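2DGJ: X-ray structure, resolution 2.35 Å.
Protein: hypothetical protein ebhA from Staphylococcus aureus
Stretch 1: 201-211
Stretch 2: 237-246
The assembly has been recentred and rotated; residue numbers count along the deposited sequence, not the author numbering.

Stretch 1 201-211: ENLRNAKTSAT
Stretch 2 (237-246) NVVGVNGVKD

Residues 201-211 lie within a longer helix, with phi/psi values near -67/-40 throughout, and pack against a second helix of the same chain that starts at Val 238 and runs past Asp 246. The two axes run in the same direction, 8° from parallel, and approach to 9.3 Å. CA-CA distances set the register: 5.3 Å from Leu 203 CA to Val 238 CA, 6.3 Å from Lys 207 CA to Val 241 CA and 5.9 Å from Ala 210 CA to Lys 245 CA. The interface buries 355 Å², both sides summed, and no direct hydrogen bond crosses it; most of the close contacts are between carbon atoms.

Glu 201 (chi1 m, chi2 96°) is out of reach of the second helix. The contact begins at Asn 202 (chi1 m), whose O lies 4.1 Å from Val 238 CG2. Leu 203 follows with chi1 t and chi2 p; its CA-CB bond points sideways, but the end of the side chain comes nearer, placing CD1 3.5 Å from Asn 237 C, 3.7 Å from Val 238 N and 3.8 Å from Val 241 CG2. The leucine thus packs against the start of the second helix. There Asn 237, extended at phi/psi -147/168 with chi1 p, occupies the N-cap position, and its OD1 accepts a weak capping bond of 3.4 Å from Gly 240 N. The absence of a side chain at Gly 240 matters to this turn: an ideal CB would lie 2.8 Å from Asn 237 OD1 and clash.

Arg 204 (chi1 t) and Asn 205 (chi1 m) make no contact with the second helix. The Ala 206 CA-CB bond points toward it: CB lies 4.3 Å from Val 238 CG2 and 4.4 Å from Val 241 CG1, while Ala 206 O is 3.6 Å from Val 241 CG1. That carbonyl also accepts a 3.2 Å hydrogen bond from a water, which in turn accepts one of 2.6 Å from Asn 242 ND2 (Asn 242 chi1 m, chi2 154°). This bridge supplies a polar link beside the apolar packing.

Lys 207 has chi1 m and chi2 to chi4 t; its CA-CB bond points sideways, and its aliphatic CG lies 3.7 Å from Val 241 CG2. Thr 208 and Ser 209 make no contact across the interface, and the Thr 208 CA-CB bond points away. The Ala 210 CA-CB bond again points toward the partner, with CB 3.5 Å from Val 241 CG1 and 4.4 Å from Lys 245 CB. The CA-CB bond of Lys 245 (chi1 t, chi2 -114°) points toward the first helix, whereas its end leads away. The side chain of Val 241 (chi1 t) sits as a knob among Leu 203, Ala 206, Lys 207 and Ala 210. The CA-CB bond of Thr 211 (chi1 m) points away, and its OG1 donates a 2.8 Å hydrogen bond to Lys 207 O within its own helix.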

ATOM      1  N   GLU A 201      38.026  -7.446  28.554  1.00 17.36           N
ATOM      2  CA  GLU A 201      38.013  -8.647  29.380  1.00 17.53           C
ATOM      3  C   GLU A 201      39.373  -9.333  29.451  1.00 17.52           C
ATOM      4  O   GLU A 201      39.748  -9.855  30.492  1.00 17.70           O
ATOM      5  CB  GLU A 201      36.966  -9.641  28.874  1.00 17.69           C
ATOM      6  CG  GLU A 201      35.537  -9.183  29.093  1.00 18.03           C
ATOM      7  CD  GLU A 201      34.931  -8.511  27.874  1.00 18.27           C
ATOM      8  OE1 GLU A 201      35.642  -7.753  27.179  1.00 18.59           O
ATOM      9  OE2 GLU A 201      33.730  -8.735  27.618  1.00 18.27           O
ATOM     10  N   ASN A 202      40.111  -9.346  28.347  1.00 17.50           N
ATOM     11  CA  ASN A 202      41.433  -9.969  28.349  1.00 17.54           C
ATOM     12  C   ASN A 202      42.381  -9.251  29.314  1.00 17.69           C
ATOM     13  O   ASN A 202      43.239  -9.877  29.939  1.00 17.74           O
ATOM     14  CB  ASN A 202      42.037  -9.962  26.944  1.00 17.39           C
ATOM     15  CG  ASN A 202      41.419 -11.005  26.039  1.00 17.37           C
ATOM     16  OD1 ASN A 202      40.853 -11.996  26.508  1.00 17.29           O
ATOM     17  ND2 ASN A 202      41.541 -10.800  24.731  1.00 17.08           N
ATOM     18  N   LEU A 203      42.225  -7.935  29.428  1.00 17.76           N
ATOM     19  CA  LEU A 203      43.071  -7.136  30.313  1.00 17.92           C
ATOM     20  C   LEU A 203      42.764  -7.420  31.778  1.00 18.08           C
ATOM     21  O   LEU A 203      43.670  -7.504  32.607  1.00 17.91           O
ATOM     22  CB  LEU A 203      42.880  -5.645  30.025  1.00 17.86           C
ATOM     23  CG  LEU A 203      43.649  -4.694  30.947  1.00 17.83           C
ATOM     24  CD1 LEU A 203      45.145  -4.968  30.844  1.00 17.71           C
ATOM     25  CD2 LEU A 203      43.330  -3.253  30.567  1.00 17.84           C
ATOM     26  N   ARG A 204      41.482  -7.559  32.098  1.00 18.38           N
ATOM     27  CA  ARG A 204      41.068  -7.844  33.468  1.00 18.82           C
ATOM     28  C   ARG A 204      41.625  -9.207  33.895  1.00 18.79           C
ATOM     29  O   ARG A 204      42.175  -9.347  34.986  1.00 18.82           O
ATOM     30  CB  ARG A 204      39.541  -7.851  33.564  1.00 19.20           C
ATOM     31  CG  ARG A 204      38.995  -7.748  34.978  1.00 19.89           C
ATOM     32  CD  ARG A 204      38.724  -6.298  35.398  1.00 20.45           C
ATOM     33  NE  ARG A 204      39.789  -5.709  36.207  1.00 20.98           N
ATOM     34  CZ  ARG A 204      40.751  -4.917  35.741  1.00 21.18           C
ATOM     35  NH1 ARG A 204      40.792  -4.591  34.454  1.00 21.35           N
ATOM     36  NH2 ARG A 204      41.665  -4.431  36.570  1.00 21.26           N
ATOM     37  N   ASN A 205      41.482 -10.206  33.030  1.00 18.81           N
ATOM     38  CA  ASN A 205      41.992 -11.547  33.319  1.00 18.87           C
ATOM     39  C   ASN A 205      43.517 -11.532  33.341  1.00 18.71           C
ATOM     40  O   ASN A 205      44.152 -12.212  34.151  1.00 18.81           O
ATOM     41  CB  ASN A 205      41.505 -12.546  32.260  1.00 19.06           C
ATOM     42  CG  ASN A 205      40.007 -12.789  32.331  1.00 19.46           C
ATOM     43  OD1 ASN A 205      39.474 -13.119  33.389  1.00 19.65           O
ATOM     44  ND2 ASN A 205      39.324 -12.632  31.201  1.00 19.61           N
ATOM     45  N   ALA A 206      44.106 -10.744  32.451  1.00 18.50           N
ATOM     46  CA  ALA A 206      45.555 -10.639  32.372  1.00 18.37           C
ATOM     47  C   ALA A 206      46.127 -10.108  33.679  1.00 18.30           C
ATOM     48  O   ALA A 206      47.105 -10.634  34.198  1.00 18.40           O
ATOM     49  CB  ALA A 206      45.944  -9.722  31.236  1.00 18.19           C
ATOM     50  N   LYS A 207      45.502  -9.061  34.204  1.00 18.27           N
ATOM     51  CA  LYS A 207      45.951  -8.452  35.451  1.00 18.31           C
ATOM     52  C   LYS A 207      45.775  -9.394  36.636  1.00 18.41           C
ATOM     53  O   LYS A 207      46.576  -9.390  37.570  1.00 18.47           O
ATOM     54  CB  LYS A 207      45.182  -7.153  35.722  1.00 18.18           C
ATOM     55  CG  LYS A 207      45.423  -6.049  34.708  1.00 18.20           C
ATOM     56  CD  LYS A 207      44.803  -4.736  35.166  1.00 18.30           C
ATOM     57  CE  LYS A 207      45.166  -3.601  34.231  1.00 18.24           C
ATOM     58  NZ  LYS A 207      44.724  -2.300  34.786  1.00 18.31           N
ATOM     59  N   THR A 208      44.721 -10.199  36.594  1.00 18.48           N
ATOM     60  CA  THR A 208      44.443 -11.132  37.675  1.00 18.56           C
ATOM     61  C   THR A 208      45.469 -12.262  37.747  1.00 18.67           C
ATOM     62  O   THR A 208      46.010 -12.549  38.818  1.00 18.57           O
ATOM     63  CB  THR A 208      43.025 -11.742  37.535  1.00 18.61           C
ATOM     64  OG1 THR A 208      42.042 -10.708  37.669  1.00 18.63           O
ATOM     65  CG2 THR A 208      42.785 -12.805  38.598  1.00 18.57           C
ATOM     66  N   SER A 209      45.742 -12.896  36.609  1.00 18.78           N
ATOM     67  CA  SER A 209      46.687 -14.004  36.579  1.00 18.92           C
ATOM     68  C   SER A 209      48.103 -13.524  36.836  1.00 18.81           C
ATOM     69  O   SER A 209      48.894 -14.221  37.472  1.00 18.67           O
ATOM     70  CB  SER A 209      46.630 -14.733  35.236  1.00 19.16           C
ATOM     71  OG  SER A 209      47.284 -13.993  34.223  1.00 19.85           O
ATOM     72  N   ALA A 210      48.417 -12.332  36.343  1.00 18.83           N
ATOM     73  CA  ALA A 210      49.743 -11.758  36.528  1.00 18.95           C
ATOM     74  C   ALA A 210      49.972 -11.410  37.992  1.00 19.02           C
ATOM     75  O   ALA A 210      51.063 -11.611  38.521  1.00 19.03           O
ATOM     76  CB  ALA A 210      49.904 -10.514  35.668  1.00 18.80           C
ATOM     77  N   THR A 211      48.941 -10.880  38.643  1.00 19.23           N
ATOM     78  CA  THR A 211      49.028 -10.507  40.050  1.00 19.49           C
ATOM     79  C   THR A 211      49.175 -11.743  40.925  1.00 19.50           C
ATOM     80  O   THR A 211      49.973 -11.768  41.857  1.00 19.57           O
ATOM     81  CB  THR A 211      47.779  -9.724  40.501  1.00 19.50           C
ATOM     82  OG1 THR A 211      47.782  -8.431  39.884  1.00 19.97           O
ATOM     83  CG2 THR A 211      47.766  -9.553  42.008  1.00 19.55           C
ATOM     84  N   ASN A 237      47.274  -2.015  29.080  1.00 20.83           N
ATOM     85  CA  ASN A 237      46.984  -3.072  28.120  1.00 20.42           C
ATOM     86  C   ASN A 237      47.686  -4.373  28.493  1.00 19.96           C
ATOM     87  O   ASN A 237      48.549  -4.390  29.366  1.00 19.87           O
ATOM     88  CB  ASN A 237      47.375  -2.628  26.707  1.00 20.68           C
ATOM     89  CG  ASN A 237      48.863  -2.441  26.541  1.00 20.93           C
ATOM     90  OD1 ASN A 237      49.564  -2.025  27.468  1.00 21.11           O
ATOM     91  ND2 ASN A 237      49.354  -2.726  25.341  1.00 21.19           N
ATOM     92  N   VAL A 238      47.306  -5.462  27.832  1.00 19.48           N
ATOM     93  CA  VAL A 238      47.873  -6.776  28.112  1.00 19.10           C
ATOM     94  C   VAL A 238      49.399  -6.856  28.097  1.00 18.92           C
ATOM     95  O   VAL A 238      50.007  -7.285  29.084  1.00 18.85           O
ATOM     96  CB  VAL A 238      47.303  -7.838  27.133  1.00 19.04           C
ATOM     97  CG1 VAL A 238      47.971  -9.193  27.363  1.00 18.94           C
ATOM     98  CG2 VAL A 238      45.813  -7.972  27.337  1.00 18.83           C
ATOM     99  N   VAL A 239      50.021  -6.452  26.991  1.00 18.72           N
ATOM    100  CA  VAL A 239      51.476  -6.526  26.899  1.00 18.58           C
ATOM    101  C   VAL A 239      52.122  -5.735  28.029  1.00 18.51           C
ATOM    102  O   VAL A 239      53.193  -6.103  28.528  1.00 18.35           O
ATOM    103  CB  VAL A 239      51.997  -5.988  25.547  1.00 18.52           C
ATOM    104  CG1 VAL A 239      51.338  -6.740  24.395  1.00 18.51           C
ATOM    105  CG2 VAL A 239      51.727  -4.507  25.440  1.00 18.52           C
ATOM    106  N   GLY A 240      51.469  -4.649  28.433  1.00 18.47           N
ATOM    107  CA  GLY A 240      52.000  -3.839  29.509  1.00 18.43           C
ATOM    108  C   GLY A 240      52.026  -4.654  30.787  1.00 18.48           C
ATOM    109  O   GLY A 240      52.989  -4.600  31.552  1.00 18.24           O
ATOM    110  N   VAL A 241      50.956  -5.414  31.010  1.00 18.70           N
ATOM    111  CA  VAL A 241      50.834  -6.263  32.190  1.00 18.99           C
ATOM    112  C   VAL A 241      51.900  -7.352  32.168  1.00 19.33           C
ATOM    113  O   VAL A 241      52.630  -7.543  33.136  1.00 19.23           O
ATOM    114  CB  VAL A 241      49.446  -6.939  32.241  1.00 18.89           C
ATOM    115  CG1 VAL A 241      49.427  -8.019  33.312  1.00 18.88           C
ATOM    116  CG2 VAL A 241      48.376  -5.902  32.530  1.00 18.81           C
ATOM    117  N   ASN A 242      51.979  -8.062  31.051  1.00 19.85           N
ATOM    118  CA  ASN A 242      52.941  -9.145  30.877  1.00 20.36           C
ATOM    119  C   ASN A 242      54.395  -8.689  30.942  1.00 20.63           C
ATOM    120  O   ASN A 242      55.286  -9.476  31.263  1.00 20.79           O
ATOM    121  CB  ASN A 242      52.668  -9.848  29.547  1.00 20.49           C
ATOM    122  CG  ASN A 242      51.352 -10.598  29.551  1.00 20.67           C
ATOM    123  OD1 ASN A 242      50.736 -10.805  28.504  1.00 20.94           O
ATOM    124  ND2 ASN A 242      50.920 -11.023  30.735  1.00 20.61           N
ATOM    125  N   GLY A 243      54.639  -7.421  30.636  1.00 20.93           N
ATOM    126  CA  GLY A 243      55.993  -6.904  30.692  1.00 21.34           C
ATOM    127  C   GLY A 243      56.431  -6.836  32.143  1.00 21.68           C
ATOM    128  O   GLY A 243      57.583  -7.119  32.474  1.00 21.70           O
ATOM    129  N   VAL A 244      55.497  -6.456  33.007  1.00 22.04           N
ATOM    130  CA  VAL A 244      55.755  -6.355  34.438  1.00 22.43           C
ATOM    131  C   VAL A 244      55.955  -7.751  35.013  1.00 22.79           C
ATOM    132  O   VAL A 244      56.875  -7.979  35.798  1.00 22.77           O
ATOM    133  CB  VAL A 244      54.581  -5.685  35.173  1.00 22.37           C
ATOM    134  CG1 VAL A 244      54.842  -5.662  36.678  1.00 22.18           C
ATOM    135  CG2 VAL A 244      54.377  -4.279  34.636  1.00 22.33           C
ATOM    136  N   LYS A 245      55.089  -8.680  34.619  1.00 23.21           N
ATOM    137  CA  LYS A 245      55.184 -10.052  35.099  1.00 23.77           C
ATOM    138  C   LYS A 245      56.557 -10.629  34.754  1.00 24.08           C
ATOM    139  O   LYS A 245      57.220 -11.222  35.606  1.00 24.05           O
ATOM    140  CB  LYS A 245      54.085 -10.915  34.473  1.00 23.80           C
ATOM    141  CG  LYS A 245      53.887 -12.254  35.167  1.00 24.04           C
ATOM    142  CD  LYS A 245      54.253 -13.431  34.279  1.00 24.34           C
ATOM    143  CE  LYS A 245      53.258 -13.607  33.136  1.00 24.62           C
ATOM    144  NZ  LYS A 245      53.568 -14.812  32.314  1.00 24.82           N
ATOM    145  N   ASP A 246      56.980 -10.451  33.506  1.00 24.50           N
ATOM    146  CA  ASP A 246      58.278 -10.959  33.075  1.00 25.10           C
ATOM    147  C   ASP A 246      59.388 -10.332  33.900  1.00 25.51           C
ATOM    148  O   ASP A 246      60.343 -11.001  34.290  1.00 25.58           O
ATOM    149  CB  ASP A 246      58.518 -10.661  31.591  1.00 25.12           C
ATOM    150  CG  ASP A 246      57.604 -11.464  30.683  1.00 25.20           C
ATOM    151  OD1 ASP A 246      57.337 -12.639  31.003  1.00 25.26           O
ATOM    152  OD2 ASP A 246      57.165 -10.925  29.642  1.00 25.22           O
TER
HETATM  153  O   HOH W   1      49.132 -12.114  32.243  1.00 31.89           O